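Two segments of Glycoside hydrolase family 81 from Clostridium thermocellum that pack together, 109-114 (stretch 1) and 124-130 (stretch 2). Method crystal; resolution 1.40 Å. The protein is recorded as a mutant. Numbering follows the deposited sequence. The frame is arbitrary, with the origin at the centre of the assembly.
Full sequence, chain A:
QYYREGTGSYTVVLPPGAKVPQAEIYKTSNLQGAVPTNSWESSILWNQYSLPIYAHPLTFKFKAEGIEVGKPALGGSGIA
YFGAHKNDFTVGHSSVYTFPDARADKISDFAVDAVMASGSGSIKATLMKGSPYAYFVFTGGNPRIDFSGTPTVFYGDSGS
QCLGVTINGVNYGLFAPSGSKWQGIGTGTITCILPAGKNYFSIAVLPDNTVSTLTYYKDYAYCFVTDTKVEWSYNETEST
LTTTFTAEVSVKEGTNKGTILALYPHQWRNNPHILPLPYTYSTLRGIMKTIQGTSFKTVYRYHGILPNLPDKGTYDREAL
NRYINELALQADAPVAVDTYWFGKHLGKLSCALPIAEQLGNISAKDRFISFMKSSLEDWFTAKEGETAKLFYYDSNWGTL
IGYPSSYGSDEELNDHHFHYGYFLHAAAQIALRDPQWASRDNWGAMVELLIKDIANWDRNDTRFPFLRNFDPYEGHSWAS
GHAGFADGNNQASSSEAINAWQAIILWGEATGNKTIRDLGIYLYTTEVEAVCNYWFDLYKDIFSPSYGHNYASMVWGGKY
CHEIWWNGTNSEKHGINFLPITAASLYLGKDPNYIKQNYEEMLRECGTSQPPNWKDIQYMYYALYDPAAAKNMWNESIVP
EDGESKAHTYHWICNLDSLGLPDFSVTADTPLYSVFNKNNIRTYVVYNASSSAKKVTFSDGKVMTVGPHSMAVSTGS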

# COMPACT_ATOMS: atom_id res chain seq x y z
N ASP A 109 -2.09 14.04 -0.18
CA ASP A 109 -1.84 12.69 0.33
C ASP A 109 -3.09 11.84 0.45
O ASP A 109 -3.00 10.62 0.44
CB ASP A 109 -1.07 12.75 1.66
CG ASP A 109 0.38 13.28 1.51
OD1 ASP A 109 0.85 13.52 0.39
OD2 ASP A 109 1.02 13.45 2.54
N PHE A 110 -4.25 12.49 0.60
CA PHE A 110 -5.54 11.79 0.62
C PHE A 110 -6.69 12.62 0.05
O PHE A 110 -7.86 12.41 0.42
CB PHE A 110 -5.86 11.17 2.00
CG PHE A 110 -5.60 12.03 3.21
CD1 PHE A 110 -4.31 12.11 3.77
CD2 PHE A 110 -6.65 12.62 3.90
CE1 PHE A 110 -4.08 12.83 4.93
CE2 PHE A 110 -6.41 13.35 5.07
CZ PHE A 110 -5.12 13.48 5.56
N ALA A 111 -6.38 13.46 -0.93
CA ALA A 111 -7.42 14.20 -1.64
C ALA A 111 -6.96 14.49 -3.06
O ALA A 111 -5.76 14.45 -3.38
CB ALA A 111 -7.81 15.48 -0.89
N VAL A 112 -7.92 14.88 -3.89
CA VAL A 112 -7.66 15.32 -5.27
C VAL A 112 -8.60 16.47 -5.60
O VAL A 112 -9.78 16.43 -5.24
CB VAL A 112 -7.83 14.16 -6.29
CG1 VAL A 112 -9.20 13.50 -6.20
CG2 VAL A 112 -7.53 14.60 -7.71
N ASP A 113 -8.07 17.47 -6.28
CA ASP A 113 -8.87 18.51 -6.92
C ASP A 113 -8.87 18.22 -8.41
O ASP A 113 -7.80 18.06 -9.00
CB ASP A 113 -8.24 19.89 -6.74
CG ASP A 113 -8.16 20.36 -5.30
OD1 ASP A 113 -8.87 19.83 -4.41
OD2 ASP A 113 -7.35 21.28 -5.05
N ALA A 114 -10.06 18.17 -9.01
CA ALA A 114 -10.20 17.97 -10.46
C ALA A 114 -11.08 19.07 -11.05
O ALA A 114 -11.99 19.55 -10.39
CB ALA A 114 -10.80 16.61 -10.77
N LYS A 124 -14.95 22.76 -10.28
CA LYS A 124 -13.74 22.24 -9.64
C LYS A 124 -14.21 21.46 -8.44
O LYS A 124 -14.89 21.99 -7.58
CB LYS A 124 -12.80 23.35 -9.22
CG LYS A 124 -11.46 22.80 -8.69
CD LYS A 124 -10.48 23.95 -8.50
CE LYS A 124 -9.12 23.52 -8.04
NZ LYS A 124 -8.20 24.70 -8.07
N ALA A 125 -13.88 20.17 -8.43
CA ALA A 125 -14.32 19.24 -7.38
C ALA A 125 -13.14 18.78 -6.53
O ALA A 125 -12.09 18.42 -7.09
CB ALA A 125 -14.99 18.05 -8.00
N THR A 126 -13.31 18.83 -5.22
CA THR A 126 -12.35 18.24 -4.28
C THR A 126 -13.00 16.98 -3.70
O THR A 126 -14.05 17.05 -3.05
CB THR A 126 -12.00 19.20 -3.14
OG1 THR A 126 -11.44 20.39 -3.69
CG2 THR A 126 -11.01 18.60 -2.15
N LEU A 127 -12.33 15.85 -3.97
CA LEU A 127 -12.72 14.51 -3.52
C LEU A 127 -11.68 14.06 -2.49
O LEU A 127 -10.48 14.24 -2.72
CB LEU A 127 -12.76 13.55 -4.69
CG LEU A 127 -13.42 14.07 -5.96
CD1 LEU A 127 -13.35 13.00 -7.04
CD2 LEU A 127 -14.84 14.58 -5.73
N MET A 128 -12.16 13.54 -1.36
CA MET A 128 -11.25 13.23 -0.26
C MET A 128 -11.53 11.87 0.35
O MET A 128 -12.67 11.55 0.72
CB MET A 128 -11.32 14.32 0.79
CG MET A 128 -10.53 14.04 2.06
SD MET A 128 -10.53 15.54 3.01
CE MET A 128 -10.01 14.95 4.59
N LYS A 129 -10.46 11.09 0.46
CA LYS A 129 -10.49 9.80 1.14
C LYS A 129 -10.50 10.12 2.63
O LYS A 129 -9.66 10.88 3.11
CB LYS A 129 -9.27 8.99 0.77
CG LYS A 129 -9.11 7.69 1.53
CD LYS A 129 -8.09 6.76 0.88
CE LYS A 129 -8.52 6.23 -0.46
NZ LYS A 129 -9.78 5.41 -0.44
N GLY A 130 -11.44 9.55 3.36
CA GLY A 130 -11.60 9.86 4.76
C GLY A 130 -12.42 11.11 5.05
O GLY A 130 -12.35 11.64 6.17
O HOH W 1 -6.38 23.17 -6.71

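The two stretches pair as antiparallel strands, burying 521 Å² between them. Stretch 2 begins with Lys-124, whose fully extended side chain (all t) runs past Asp-113, its CE 4.0 Å from Asp-113 CB. A water links the two charged ends, accepting from Lys-124 NZ (2.7 Å) and donating to Asp-113 OD2 (2.7 Å). Ala-125 forms a hydrogen-bonded pair with Ala-114, its N 2.8 Å from Ala-114 O and its O 2.8 Å from Ala-114 N; both small side chains are buried on the same face as Val-112 and Leu-127. Thr-126 lies on the other face, at a partly exposed position that suits polar groups. Its OG1 donates to Asp-113 OD1 at 2.7 Å, so the two carboxylate oxygens of Asp-113 serve different partners. At Leu-127 the backbone ladder resumes: Leu-127 N to Val-112 O and Val-112 N to Leu-127 O are both 2.9 Å, while Val-112 CG1 packs 3.9 Å from Leu-127 CB. Met-128, buried and extended, places CB 4.1 Å from Ala-111 CB and carries CE to the edge of the Phe-110 ring, 4.0 Å from CE2 of Phe-110. Beyond the strand, Lys-129 N donates to Phe-110 O (2.9 Å), and its side-chain end leads away to bond elsewhere in the structure. Gly-130 makes no contact, but its backbone angles (84°/19°) call for glycine.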